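Local structure of SidF, inhibitor of growth family, member 3 (Legionella pneumophila subsp. pneumophila, 4FYE) at residues Q39-P44 with V51-S56; K87-K92 with K168-E173; A386-K391 with Y410-S415; T474-P479 with G566-A571; N623-Q628 with Q654-K659. The protein removes phosphate from membrane phosphoinositides, probably acting on the D3 position of phosphatidylinositol 3,4,5-trisphosphate. The protein carries 1 engineered substitution. One frame throughout, in Å; residues are numbered along the deposited sequence.

Interaction 1 (Q39-P44 with V51-S56); sequences QVFKDP and VVVVNS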
# COMPACT_ATOMS: atom_id res chain seq x y z
N GLN A 39 -15.37 -12.97 -11.25
CA GLN A 39 -16.69 -12.55 -11.57
C GLN A 39 -16.84 -11.07 -11.38
O GLN A 39 -16.28 -10.49 -10.44
CB GLN A 39 -17.64 -13.36 -10.75
CG GLN A 39 -17.43 -14.83 -11.09
CD GLN A 39 -18.72 -15.57 -10.88
OE1 GLN A 39 -19.24 -15.60 -9.76
NE2 GLN A 39 -19.29 -16.10 -11.97
N VAL A 40 -17.58 -10.46 -12.29
CA VAL A 40 -17.72 -9.04 -12.34
C VAL A 40 -19.16 -8.59 -12.09
O VAL A 40 -20.13 -9.22 -12.56
CB VAL A 40 -17.22 -8.49 -13.68
CG1 VAL A 40 -17.07 -6.98 -13.60
CG2 VAL A 40 -15.88 -9.11 -13.99
N PHE A 41 -19.27 -7.48 -11.38
CA PHE A 41 -20.54 -7.09 -10.79
C PHE A 41 -20.66 -5.56 -10.73
O PHE A 41 -19.66 -4.82 -10.85
CB PHE A 41 -20.59 -7.60 -9.36
CG PHE A 41 -20.63 -9.10 -9.21
CD1 PHE A 41 -21.81 -9.81 -9.46
CD2 PHE A 41 -19.50 -9.80 -8.72
CE1 PHE A 41 -21.86 -11.19 -9.28
CE2 PHE A 41 -19.55 -11.18 -8.56
CZ PHE A 41 -20.74 -11.88 -8.84
N LYS A 42 -21.86 -5.04 -10.47
CA LYS A 42 -22.03 -3.57 -10.43
C LYS A 42 -21.73 -3.12 -9.03
O LYS A 42 -22.00 -3.86 -8.09
CB LYS A 42 -23.44 -3.16 -10.82
CG LYS A 42 -23.77 -3.25 -12.32
CD LYS A 42 -25.08 -2.48 -12.56
CE LYS A 42 -25.84 -2.86 -13.83
NZ LYS A 42 -27.24 -2.29 -13.82
N ASP A 43 -21.14 -1.93 -8.88
CA ASP A 43 -20.91 -1.40 -7.53
C ASP A 43 -22.25 -1.16 -6.84
O ASP A 43 -23.18 -0.61 -7.45
CB ASP A 43 -20.07 -0.14 -7.57
CG ASP A 43 -19.61 0.30 -6.19
OD1 ASP A 43 -20.42 0.97 -5.50
OD2 ASP A 43 -18.47 -0.06 -5.79
N PRO A 44 -22.40 -1.61 -5.59
CA PRO A 44 -23.70 -1.48 -4.93
C PRO A 44 -24.05 -0.03 -4.62
O PRO A 44 -25.17 0.25 -4.18
CB PRO A 44 -23.52 -2.22 -3.60
CG PRO A 44 -22.04 -2.20 -3.34
CD PRO A 44 -21.36 -2.17 -4.69
N VAL A 51 -17.02 -4.18 -9.66
CA VAL A 51 -16.41 -4.94 -8.63
C VAL A 51 -16.03 -6.30 -9.16
O VAL A 51 -16.86 -6.96 -9.77
CB VAL A 51 -17.43 -5.15 -7.54
CG1 VAL A 51 -16.83 -5.87 -6.38
CG2 VAL A 51 -17.95 -3.79 -7.13
N VAL A 52 -14.80 -6.75 -8.91
CA VAL A 52 -14.46 -8.09 -9.31
C VAL A 52 -14.30 -8.96 -8.07
O VAL A 52 -13.54 -8.59 -7.14
CB VAL A 52 -13.13 -8.11 -10.03
CG1 VAL A 52 -12.88 -9.52 -10.54
CG2 VAL A 52 -13.05 -7.07 -11.15
N VAL A 53 -14.93 -10.13 -8.05
CA VAL A 53 -14.97 -10.97 -6.84
C VAL A 53 -14.47 -12.40 -7.17
O VAL A 53 -14.84 -12.96 -8.19
CB VAL A 53 -16.41 -11.02 -6.24
CG1 VAL A 53 -16.48 -11.90 -4.98
CG2 VAL A 53 -16.94 -9.63 -5.86
N VAL A 54 -13.62 -12.95 -6.33
CA VAL A 54 -13.18 -14.30 -6.46
C VAL A 54 -13.45 -15.04 -5.15
O VAL A 54 -13.03 -14.57 -4.09
CB VAL A 54 -11.64 -14.36 -6.71
CG1 VAL A 54 -11.13 -15.78 -6.51
CG2 VAL A 54 -11.24 -13.95 -8.12
N ASN A 55 -14.08 -16.21 -5.22
CA ASN A 55 -14.14 -17.16 -4.09
C ASN A 55 -13.17 -18.30 -4.23
O ASN A 55 -13.15 -18.95 -5.28
CB ASN A 55 -15.57 -17.75 -3.95
CG ASN A 55 -16.61 -16.67 -4.04
OD1 ASN A 55 -16.93 -16.03 -3.04
ND2 ASN A 55 -17.05 -16.36 -5.24
N SER A 56 -12.39 -18.62 -3.19
CA SER A 56 -11.52 -19.81 -3.32
C SER A 56 -12.37 -21.06 -3.59
O SER A 56 -13.40 -21.24 -2.96
CB SER A 56 -10.67 -20.04 -2.07
OG SER A 56 -9.74 -18.98 -1.92
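Strands 39-42 and 51-55 run antiparallel with a marked twist, their short axes 4.7 Å apart and 139° between their directions, and four backbone hydrogen bonds join them in two hydrogen-bonded pairs, Gln-39 with Val-53 and Phe-41 with Val-51, on either side of the non-hydrogen-bonded pair Val-40 and Val-52. Gln-39, Phe-41, Val-51 and Val-53 put their side chains on one face. With CG anti to its carbonyl carbon (chi1 -67°), the Phe-41 ring turns back along its strand rather than over its partner Val-51. Its CD2 then meets Val-53 CG2 at 3.8 Å, the two side chains crossing at about a right angle.

The two strands make a beta hairpin at one margin of a mixed sheet, where Val-52 also bonds through its backbone to strand 184-189 and Val-40 to Val-23. The shortest of the four bonds across the hairpin, Val-53 N to Gln-39 O at 2.8 Å, lies in the carbonyl plane and is nearly straight. The same oxygen, Gln-39 O, takes a CH...O contact from Val-52 CA, 3.2 Å away.

Val-51 leans away from the phenyl ring: its CG2 packs 3.8 Å from Asp-43 CA, beside the first residues of the connecting turn. The carboxylate of Asp-43 is tied by OD1 to the backbone N of Leu-46 and by OD2 to the hydroxyl of Tyr-12. On the opposite face, Val-40 CG2 and Val-52 CG2 touch only loosely, at 4.5 Å.

Interaction 2 (K87-K92 with K168-E173); sequences KSLIDK and KALDKE
Ala-169 is the first residue of its segment to take part where the C-terminal part of helix 71-92 crosses the first turns of helix 167-180, steeply, at 103° between directions, with the short axes 10.0 Å apart. Its methyl CB stands 4.1 Å from Leu-89 CD2, and that same CD2 also rests against the backbone carbonyl of Ala-169. Leu-170 follows, its CB pointing across the contact, but with CG anti to the carbonyl carbon its CD2 swings to within 3.8 Å of Leu-89 CD2. One methyl of Leu-89 thus serves both residues. One turn on from Ala-169, Glu-173 carries the polar half. Its CG lies anti to the backbone N (chi1 -172°) and the chain bends at chi2 (69°), sliding past Leu-89 in the opposite direction, so that Glu-173 CG passes 3.5 Å from Leu-89 CD1. The bend delivers OE2 to two donors one turn apart. Ser-88 OG donates to the anti lone pair of Glu-173 OE2 at 2.8 Å. Lys-92, bent at chi3, comes tip to tip, its NZ forming a salt bridge on the syn side of Glu-173 OE2, also at 2.8 Å. Glu-173 is buried, with Leu-89 against its aliphatic part, so the positive charge of Lys-92 and the serine hydroxyl probably favour its ionised form, while two bonds to a single oxygen should restrict rotation of the carboxylate.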
# COMPACT_ATOMS: atom_id res chain seq x y z
N LYS A 87 -7.37 0.64 -29.75
CA LYS A 87 -8.55 1.17 -30.44
C LYS A 87 -8.76 2.60 -29.97
O LYS A 87 -9.19 3.50 -30.74
CB LYS A 87 -9.78 0.32 -30.16
CG LYS A 87 -9.83 -0.91 -31.03
CD LYS A 87 -11.13 -1.68 -30.84
CE LYS A 87 -11.11 -2.86 -31.76
NZ LYS A 87 -12.45 -3.47 -31.84
N SER A 88 -8.43 2.79 -28.70
CA SER A 88 -8.51 4.11 -28.07
C SER A 88 -7.55 5.06 -28.80
O SER A 88 -7.96 6.15 -29.17
CB SER A 88 -8.22 4.01 -26.58
OG SER A 88 -8.40 5.25 -25.97
N LEU A 89 -6.33 4.61 -29.07
CA LEU A 89 -5.33 5.43 -29.79
C LEU A 89 -5.71 5.78 -31.20
O LEU A 89 -5.60 6.96 -31.58
CB LEU A 89 -3.93 4.82 -29.78
CG LEU A 89 -2.86 5.49 -28.90
CD1 LEU A 89 -3.43 6.33 -27.77
CD2 LEU A 89 -1.78 4.53 -28.40
N ILE A 90 -6.17 4.79 -31.98
CA ILE A 90 -6.61 5.12 -33.35
C ILE A 90 -7.88 5.97 -33.41
O ILE A 90 -8.10 6.69 -34.38
CB ILE A 90 -6.62 3.93 -34.37
CG1 ILE A 90 -7.73 2.93 -34.10
CG2 ILE A 90 -5.27 3.20 -34.38
CD1 ILE A 90 -7.23 1.48 -34.26
N ASP A 91 -8.70 5.92 -32.35
CA ASP A 91 -9.91 6.76 -32.25
C ASP A 91 -9.57 8.21 -31.95
O ASP A 91 -10.16 9.12 -32.52
CB ASP A 91 -10.91 6.24 -31.20
CG ASP A 91 -11.89 5.18 -31.75
OD1 ASP A 91 -11.68 4.63 -32.87
OD2 ASP A 91 -12.88 4.88 -31.04
N LYS A 92 -8.60 8.44 -31.09
CA LYS A 92 -8.28 9.81 -30.78
C LYS A 92 -7.19 10.40 -31.69
O LYS A 92 -6.81 11.55 -31.50
CB LYS A 92 -7.98 10.00 -29.28
CG LYS A 92 -6.53 9.78 -28.88
CD LYS A 92 -6.31 10.09 -27.41
CE LYS A 92 -7.23 9.24 -26.54
NZ LYS A 92 -6.66 9.18 -25.17
N LYS A 168 5.60 2.09 -26.91
CA LYS A 168 5.51 2.99 -25.73
C LYS A 168 4.20 3.75 -25.62
O LYS A 168 3.71 4.01 -24.55
CB LYS A 168 6.69 3.98 -25.66
CG LYS A 168 7.84 3.45 -24.81
CD LYS A 168 8.57 4.55 -24.04
CE LYS A 168 9.83 5.02 -24.77
NZ LYS A 168 10.63 3.87 -25.30
N ALA A 169 3.64 4.11 -26.75
CA ALA A 169 2.40 4.85 -26.76
C ALA A 169 1.22 3.94 -26.33
O ALA A 169 0.41 4.31 -25.49
CB ALA A 169 2.20 5.47 -28.15
N LEU A 170 1.15 2.75 -26.92
CA LEU A 170 0.13 1.76 -26.62
C LEU A 170 0.08 1.45 -25.13
O LEU A 170 -0.99 1.46 -24.51
CB LEU A 170 0.42 0.48 -27.41
CG LEU A 170 -0.00 0.68 -28.87
CD1 LEU A 170 0.53 -0.42 -29.76
CD2 LEU A 170 -1.52 0.74 -28.94
N ASP A 171 1.26 1.21 -24.58
CA ASP A 171 1.48 0.97 -23.17
C ASP A 171 0.93 2.11 -22.33
O ASP A 171 0.00 1.93 -21.51
CB ASP A 171 2.99 0.80 -23.00
CG ASP A 171 3.41 0.62 -21.56
OD1 ASP A 171 2.92 -0.32 -20.88
OD2 ASP A 171 4.25 1.45 -21.12
N LYS A 172 1.45 3.31 -22.59
CA LYS A 172 0.94 4.53 -21.97
C LYS A 172 -0.56 4.63 -22.07
O LYS A 172 -1.22 4.94 -21.10
CB LYS A 172 1.58 5.74 -22.63
CG LYS A 172 1.84 6.93 -21.72
CD LYS A 172 3.03 7.74 -22.23
CE LYS A 172 4.37 7.07 -21.89
NZ LYS A 172 5.42 7.30 -22.92
N GLU A 173 -1.14 4.38 -23.23
CA GLU A 173 -2.61 4.45 -23.29
C GLU A 173 -3.34 3.34 -22.49
O GLU A 173 -4.43 3.54 -21.99
CB GLU A 173 -3.09 4.43 -24.73
CG GLU A 173 -4.57 4.68 -24.88
CD GLU A 173 -4.98 6.11 -24.53
OE1 GLU A 173 -4.11 6.93 -24.10
OE2 GLU A 173 -6.18 6.43 -24.69

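Interaction 3 (A386-K391 with Y410-S415); sequences AFDGSK and YQARMS
Three hydrogen bonds fasten the turn after helix 373-387 to strand 402-416. Asp-388 OD2 accepts from Ala-412 N through its anti lone pair, at 2.9 Å and close to straight. Next to it, Gly-389 N donates to Tyr-410 O at 2.8 Å from above the carbonyl plane, and Tyr-410 N returns a bond to Ser-390 O at 3.0 Å, almost along the C=O axis. The aspartate reaches the strand because its CG is anti to the backbone N (chi1 176°). Phe-387 CB presses on Tyr-410 CD2 at 3.6 Å, and Asp-388 N lies at the edge of the tyrosine ring.

A type II turn from Phe-387 to Ser-390 sets these groups in place. Gly-389 takes its positive phi (62°), and Phe-387 O is gripped by both N and OG of Ser-390. Further out, Tyr-410 OH bonds Glu-356 on the adjoining strand, and Arg-413 is held by Asp-451 and by its own bond from NH1 to Ala-412 O. Asp-388 OD2 is 4.3 Å from Arg-413 NH1, too far for a salt bridge; this nearby positive charge, though already paired with Asp-451, and the Ala-412 N-H may help stabilise the buried aspartate as an anion.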
# COMPACT_ATOMS: atom_id res chain seq x y z
N ALA A 386 8.80 17.71 5.39
CA ALA A 386 8.44 19.09 5.04
C ALA A 386 7.11 19.45 5.64
O ALA A 386 6.95 20.54 6.23
CB ALA A 386 8.36 19.25 3.53
N PHE A 387 6.15 18.52 5.50
CA PHE A 387 4.81 18.75 6.07
C PHE A 387 4.73 18.41 7.54
O PHE A 387 3.83 18.92 8.23
CB PHE A 387 3.72 17.98 5.31
CG PHE A 387 3.18 18.71 4.08
CD1 PHE A 387 2.28 19.80 4.22
CD2 PHE A 387 3.52 18.29 2.80
CE1 PHE A 387 1.72 20.43 3.10
CE2 PHE A 387 2.97 18.94 1.67
CZ PHE A 387 2.05 20.00 1.82
N ASP A 388 5.67 17.60 8.04
CA ASP A 388 5.60 17.11 9.44
C ASP A 388 5.47 18.20 10.47
O ASP A 388 6.21 19.22 10.45
CB ASP A 388 6.68 16.06 9.82
CG ASP A 388 6.61 15.65 11.32
OD1 ASP A 388 6.85 16.53 12.20
OD2 ASP A 388 6.27 14.51 11.65
N GLY A 389 4.50 18.00 11.35
CA GLY A 389 4.14 18.93 12.42
C GLY A 389 3.66 20.31 11.97
O GLY A 389 3.78 21.33 12.73
N SER A 390 3.14 20.40 10.74
CA SER A 390 2.37 21.60 10.37
C SER A 390 1.01 21.22 9.71
O SER A 390 0.53 20.07 9.88
CB SER A 390 3.21 22.50 9.51
OG SER A 390 3.14 21.98 8.22
N LYS A 391 0.39 22.17 9.00
CA LYS A 391 -0.99 22.01 8.48
C LYS A 391 -0.94 21.90 6.97
O LYS A 391 -0.00 22.40 6.38
CB LYS A 391 -1.82 23.24 8.83
CG LYS A 391 -2.36 23.27 10.25
CD LYS A 391 -3.20 24.52 10.57
CE LYS A 391 -2.33 25.62 11.16
NZ LYS A 391 -3.11 26.57 12.01
N TYR A 410 -0.46 17.26 10.02
CA TYR A 410 0.29 16.08 9.51
C TYR A 410 1.48 15.67 10.40
O TYR A 410 2.14 16.51 11.00
CB TYR A 410 0.69 16.27 8.05
CG TYR A 410 1.40 15.11 7.40
CD1 TYR A 410 0.70 14.02 6.85
CD2 TYR A 410 2.81 15.11 7.32
CE1 TYR A 410 1.40 12.97 6.25
CE2 TYR A 410 3.50 14.10 6.71
CZ TYR A 410 2.82 13.04 6.18
OH TYR A 410 3.56 12.05 5.64
N GLN A 411 1.67 14.37 10.55
CA GLN A 411 2.82 13.81 11.24
C GLN A 411 3.32 12.64 10.41
O GLN A 411 2.55 11.75 10.06
CB GLN A 411 2.43 13.31 12.63
CG GLN A 411 2.00 14.42 13.58
CD GLN A 411 1.98 13.96 15.04
OE1 GLN A 411 0.91 13.64 15.58
NE2 GLN A 411 3.16 13.92 15.67
N ALA A 412 4.61 12.66 10.11
CA ALA A 412 5.29 11.67 9.35
C ALA A 412 6.07 10.62 10.18
O ALA A 412 6.67 10.90 11.23
CB ALA A 412 6.27 12.37 8.47
N ARG A 413 6.05 9.39 9.68
CA ARG A 413 6.97 8.41 10.13
C ARG A 413 7.33 7.58 8.88
O ARG A 413 6.46 7.03 8.19
CB ARG A 413 6.37 7.51 11.22
CG ARG A 413 5.63 8.17 12.38
CD ARG A 413 6.67 8.45 13.38
NE ARG A 413 6.13 8.87 14.64
CZ ARG A 413 6.06 10.14 15.01
NH1 ARG A 413 6.46 11.08 14.17
NH2 ARG A 413 5.60 10.47 16.22
N MET A 414 8.61 7.47 8.61
CA MET A 414 9.01 6.86 7.42
C MET A 414 10.14 5.95 7.73
O MET A 414 11.07 6.39 8.40
CB MET A 414 9.47 7.87 6.40
CG MET A 414 9.93 7.05 5.21
SD MET A 414 10.34 8.13 3.89
CE MET A 414 10.85 7.07 2.59
N SER A 415 10.06 4.70 7.24
CA SER A 415 11.20 3.75 7.31
C SER A 415 11.56 3.20 5.95
O SER A 415 10.76 3.20 5.06
CB SER A 415 10.93 2.59 8.27
OG SER A 415 9.79 1.83 7.91

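Interaction 4 (T474-P479 with G566-A571); sequences TLLKGP and GQINKA
Leu-475, Leu-476 and Ile-568 all place their CG or CG1 anti to the carbonyl carbon, and these torsions decide which branches meet. In Leu-475 (chi1 -60°) CD1 continues the chain outward, extended toward helix 566-571. In Ile-568 (chi1 -71°) the same choice sets CG2 anti to the backbone N, so that its two branches face different leucines.

Leu-475 makes the broadest contact. Its CB lies 4.3 Å from Ile-568 CG1, while its CD1 reaches between successive turns of the other helix: Leu-475 CD1 is 4.1 Å from Gln-567 O and 4.3 Å from Ala-571 CB, one turn further along. Leu-476 approaches from the side. Its CB points across the contact, yet CD2 comes within 3.8 Å of Ile-568 CG2, the two chains crossing obliquely in the tightest approach of the set. No hydrogen bond links the two segments; the contact is aliphatic and fairly loose. Gly-478, with positive phi, is the first residue to depart from helical backbone angles.

The contact sets the C-terminal end of helix 467-476 against the long helix 522-583, where Tyr-560 also binds the carbonyl of Leu-475 through its hydroxyl. Helix 590-614 closes over the buried side, its Thr-607 touching both Leu-476 and Ile-568, and Leu-456 of helix 438-458 packs on Leu-476.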
# COMPACT_ATOMS: atom_id res chain seq x y z
N THR A 474 7.26 -0.63 32.82
CA THR A 474 8.51 -0.18 33.49
C THR A 474 9.72 -0.51 32.63
O THR A 474 10.53 0.38 32.34
CB THR A 474 8.70 -0.84 34.88
OG1 THR A 474 7.80 -0.24 35.81
CG2 THR A 474 10.16 -0.71 35.41
N LEU A 475 9.80 -1.77 32.20
CA LEU A 475 10.91 -2.24 31.38
C LEU A 475 10.96 -1.64 29.98
O LEU A 475 12.06 -1.41 29.45
CB LEU A 475 10.89 -3.77 31.30
CG LEU A 475 11.03 -4.51 32.65
CD1 LEU A 475 11.19 -6.01 32.40
CD2 LEU A 475 12.19 -4.01 33.51
N LEU A 476 9.79 -1.36 29.40
CA LEU A 476 9.76 -0.88 28.03
C LEU A 476 10.10 0.57 27.93
O LEU A 476 10.42 1.05 26.84
CB LEU A 476 8.40 -1.11 27.37
CG LEU A 476 8.11 -2.52 26.88
CD1 LEU A 476 7.13 -2.40 25.72
CD2 LEU A 476 9.38 -3.28 26.48
N LYS A 477 10.02 1.25 29.07
CA LYS A 477 10.36 2.66 29.18
C LYS A 477 11.73 2.90 28.60
O LYS A 477 12.03 4.01 28.18
CB LYS A 477 10.32 3.11 30.63
CG LYS A 477 9.04 3.82 31.04
CD LYS A 477 9.04 5.26 30.55
CE LYS A 477 7.84 6.05 31.08
NZ LYS A 477 7.56 7.31 30.33
N GLY A 478 12.55 1.86 28.55
CA GLY A 478 13.92 1.97 28.06
C GLY A 478 14.84 2.80 28.96
O GLY A 478 14.49 3.12 30.11
N PRO A 479 16.02 3.17 28.44
CA PRO A 479 16.88 4.03 29.24
C PRO A 479 16.44 5.50 29.23
O PRO A 479 15.86 5.96 28.27
CB PRO A 479 18.26 3.85 28.59
CG PRO A 479 18.00 3.31 27.23
CD PRO A 479 16.56 2.91 27.10
N GLY A 566 16.27 -10.48 27.78
CA GLY A 566 15.80 -11.74 28.33
C GLY A 566 14.59 -11.57 29.21
O GLY A 566 13.67 -12.39 29.18
N GLN A 567 14.59 -10.51 30.01
CA GLN A 567 13.47 -10.25 30.93
C GLN A 567 12.26 -9.57 30.27
O GLN A 567 11.11 -9.76 30.70
CB GLN A 567 13.88 -9.37 32.12
CG GLN A 567 15.30 -9.47 32.62
CD GLN A 567 15.69 -8.26 33.47
OE1 GLN A 567 16.80 -7.75 33.35
NE2 GLN A 567 14.76 -7.78 34.30
N ILE A 568 12.53 -8.72 29.29
CA ILE A 568 11.44 -8.10 28.56
C ILE A 568 10.55 -9.24 28.07
O ILE A 568 9.34 -9.21 28.22
CB ILE A 568 11.98 -7.22 27.44
CG1 ILE A 568 12.63 -5.97 28.06
CG2 ILE A 568 10.86 -6.81 26.52
CD1 ILE A 568 13.62 -5.24 27.16
N ASN A 569 11.20 -10.29 27.59
CA ASN A 569 10.50 -11.46 27.09
C ASN A 569 9.80 -12.30 28.15
O ASN A 569 8.62 -12.63 28.00
CB ASN A 569 11.45 -12.34 26.27
CG ASN A 569 11.95 -11.66 24.99
OD1 ASN A 569 11.32 -10.76 24.46
ND2 ASN A 569 13.10 -12.11 24.50
N LYS A 570 10.51 -12.66 29.23
CA LYS A 570 9.89 -13.37 30.34
C LYS A 570 8.68 -12.55 30.83
O LYS A 570 7.65 -13.14 31.14
CB LYS A 570 10.88 -13.66 31.48
CG LYS A 570 10.41 -14.63 32.59
CD LYS A 570 10.92 -16.08 32.44
CE LYS A 570 10.42 -16.80 31.17
NZ LYS A 570 10.87 -18.23 31.12
N ALA A 571 8.79 -11.22 30.84
CA ALA A 571 7.69 -10.32 31.27
C ALA A 571 6.49 -10.32 30.31
O ALA A 571 5.34 -10.36 30.75
CB ALA A 571 8.19 -8.91 31.47

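Interaction 5 (N623-Q628 with Q654-K659); sequences NNFKLQ and QRLAQK
This contact joins two helices of a helix-strand-helix unit: the start of helix 626-637, which leads into strand 641-645, and the first two turns of helix 652-668. All the residues that touch are buried. No hydrogen bond spans the two segments, so apolar contact carries the join, and Phe-625, at the N-cap position of the first helix, supplies most of it. With CG anti to the carbonyl carbon (chi1 -73°), its ring reaches out to the second helix and lies obliquely against the backbone between Arg-655 and Leu-656. Phe-625 CE1 comes 3.7 Å from Arg-655 CB, and the neighbouring Phe-625 CD1 is 4.1 Å from Leu-656 CB. At the root of the ring, which also meets Phe-719 edge-to-face, Phe-625 CB touches the aliphatic Lys-659 CG at 4.0 Å.

The polar ends point to partners beyond the two segments. Arg-655, bent at chi2 and chi3, crosses the phenyl ring obliquely, the ring and guanidinium planes 48° apart, and carries its charge to a salt bridge with Asp-729, while Lys-659 NZ bonds the carbonyl of Asn-726, both cations also making cation-pi contacts with Phe-727. Gln-628 turns its amide away to the carbonyl of Trp-417, leaving its aliphatic base for the second helix. There Leu-656, its CG anti to the backbone N (chi1 179°), sets methyl CD1 3.6 Å from Gln-628 CB.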
# COMPACT_ATOMS: atom_id res chain seq x y z
N ASN A 623 14.48 -13.78 7.72
CA ASN A 623 13.72 -12.69 8.37
C ASN A 623 13.27 -11.65 7.43
O ASN A 623 12.82 -10.62 7.85
CB ASN A 623 14.55 -11.97 9.45
CG ASN A 623 14.95 -12.89 10.55
OD1 ASN A 623 16.07 -12.82 11.07
ND2 ASN A 623 14.05 -13.81 10.89
N ASN A 624 13.42 -11.90 6.14
CA ASN A 624 13.10 -10.90 5.14
C ASN A 624 11.85 -10.01 5.27
O ASN A 624 11.91 -8.77 5.16
CB ASN A 624 13.25 -11.47 3.74
CG ASN A 624 13.52 -10.41 2.70
OD1 ASN A 624 13.34 -10.65 1.47
ND2 ASN A 624 13.99 -9.27 3.13
N PHE A 625 10.65 -10.41 5.43
CA PHE A 625 9.92 -9.03 5.46
C PHE A 625 9.54 -8.60 6.88
O PHE A 625 8.63 -7.76 7.09
CB PHE A 625 8.64 -9.09 4.60
CG PHE A 625 8.88 -9.11 3.09
CD1 PHE A 625 8.36 -8.09 2.29
CD2 PHE A 625 9.65 -10.11 2.48
CE1 PHE A 625 8.51 -8.08 0.92
CE2 PHE A 625 9.83 -10.11 1.10
CZ PHE A 625 9.26 -9.11 0.30
N LYS A 626 10.14 -9.24 7.89
CA LYS A 626 9.58 -9.26 9.25
C LYS A 626 9.60 -7.88 9.95
O LYS A 626 8.65 -7.53 10.69
CB LYS A 626 10.31 -10.24 10.15
CG LYS A 626 10.35 -11.66 9.64
CD LYS A 626 10.51 -12.58 10.83
CE LYS A 626 10.68 -14.02 10.35
NZ LYS A 626 11.02 -14.76 11.60
N LEU A 627 10.63 -7.08 9.69
CA LEU A 627 10.84 -5.88 10.49
C LEU A 627 9.86 -4.86 9.95
O LEU A 627 9.14 -4.24 10.73
CB LEU A 627 12.29 -5.39 10.48
CG LEU A 627 12.57 -3.99 11.09
CD1 LEU A 627 12.11 -3.89 12.55
CD2 LEU A 627 14.08 -3.68 10.97
N GLN A 628 9.77 -4.79 8.62
CA GLN A 628 8.83 -3.93 7.92
C GLN A 628 7.42 -4.29 8.34
O GLN A 628 6.59 -3.41 8.68
CB GLN A 628 9.07 -4.07 6.42
CG GLN A 628 10.53 -3.78 5.96
CD GLN A 628 11.44 -5.01 5.92
OE1 GLN A 628 11.37 -5.86 6.76
NE2 GLN A 628 12.36 -5.06 4.98
N GLN A 654 3.39 -5.28 -2.71
CA GLN A 654 2.35 -6.32 -2.57
C GLN A 654 2.74 -7.46 -1.62
O GLN A 654 1.88 -8.02 -0.90
CB GLN A 654 2.06 -7.00 -3.94
CG GLN A 654 1.30 -6.13 -4.90
CD GLN A 654 0.16 -5.45 -4.19
OE1 GLN A 654 -0.81 -6.09 -3.80
NE2 GLN A 654 0.29 -4.16 -3.95
N ARG A 655 4.01 -7.87 -1.68
CA ARG A 655 4.45 -8.92 -0.81
C ARG A 655 4.51 -8.44 0.67
O ARG A 655 4.22 -9.20 1.59
CB ARG A 655 5.81 -9.49 -1.19
CG ARG A 655 6.13 -9.96 -2.61
CD ARG A 655 5.23 -10.90 -3.48
NE ARG A 655 4.76 -12.10 -2.91
CZ ARG A 655 4.75 -13.33 -3.47
NH1 ARG A 655 5.26 -13.62 -4.64
NH2 ARG A 655 4.19 -14.34 -2.78
N LEU A 656 4.89 -7.18 0.90
CA LEU A 656 4.81 -6.66 2.22
C LEU A 656 3.30 -6.63 2.62
O LEU A 656 2.96 -7.06 3.75
CB LEU A 656 5.45 -5.27 2.29
CG LEU A 656 5.35 -4.68 3.68
CD1 LEU A 656 6.14 -5.41 4.82
CD2 LEU A 656 5.74 -3.24 3.52
N ALA A 657 2.40 -6.17 1.72
CA ALA A 657 0.96 -6.15 2.09
C ALA A 657 0.45 -7.56 2.45
O ALA A 657 -0.39 -7.72 3.37
CB ALA A 657 0.10 -5.51 0.98
N GLN A 658 1.01 -8.58 1.78
CA GLN A 658 0.62 -9.98 2.03
C GLN A 658 1.05 -10.40 3.43
O GLN A 658 0.33 -11.09 4.14
CB GLN A 658 1.33 -10.91 1.01
CG GLN A 658 1.30 -12.41 1.40
CD GLN A 658 1.95 -13.44 0.38
OE1 GLN A 658 2.05 -14.65 0.69
NE2 GLN A 658 2.39 -12.99 -0.78
N LYS A 659 2.27 -10.05 3.83
CA LYS A 659 2.74 -10.34 5.18
C LYS A 659 1.86 -9.62 6.22
O LYS A 659 1.48 -10.19 7.25
CB LYS A 659 4.21 -9.87 5.25
CG LYS A 659 5.24 -10.96 5.46
CD LYS A 659 5.38 -11.94 4.35
CE LYS A 659 6.48 -12.98 4.62
NZ LYS A 659 6.06 -14.31 5.23

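In the fold
Along the chain the five contacts close five successive loops; none nests within or crosses another. Interaction 1 closes the short hairpin at the margin of the six-stranded sheet. The chain then runs into helix 71-92, whose end interaction 2 ties to helix 167-180, just before strand 184-189 rejoins the sheet. Interaction 3 ties the end of helix 373-387 to strand 402-416, closing a loop over strand 391-399. Interaction 4 ties the end of helix 467-476 to helix 522-583, closing a loop that holds helix 482-514 and most of 522-583. Interaction 5, nearest the chain's centre, brackets strand 641-645 and approaches interaction 3 to about 6 Å between nearest atoms.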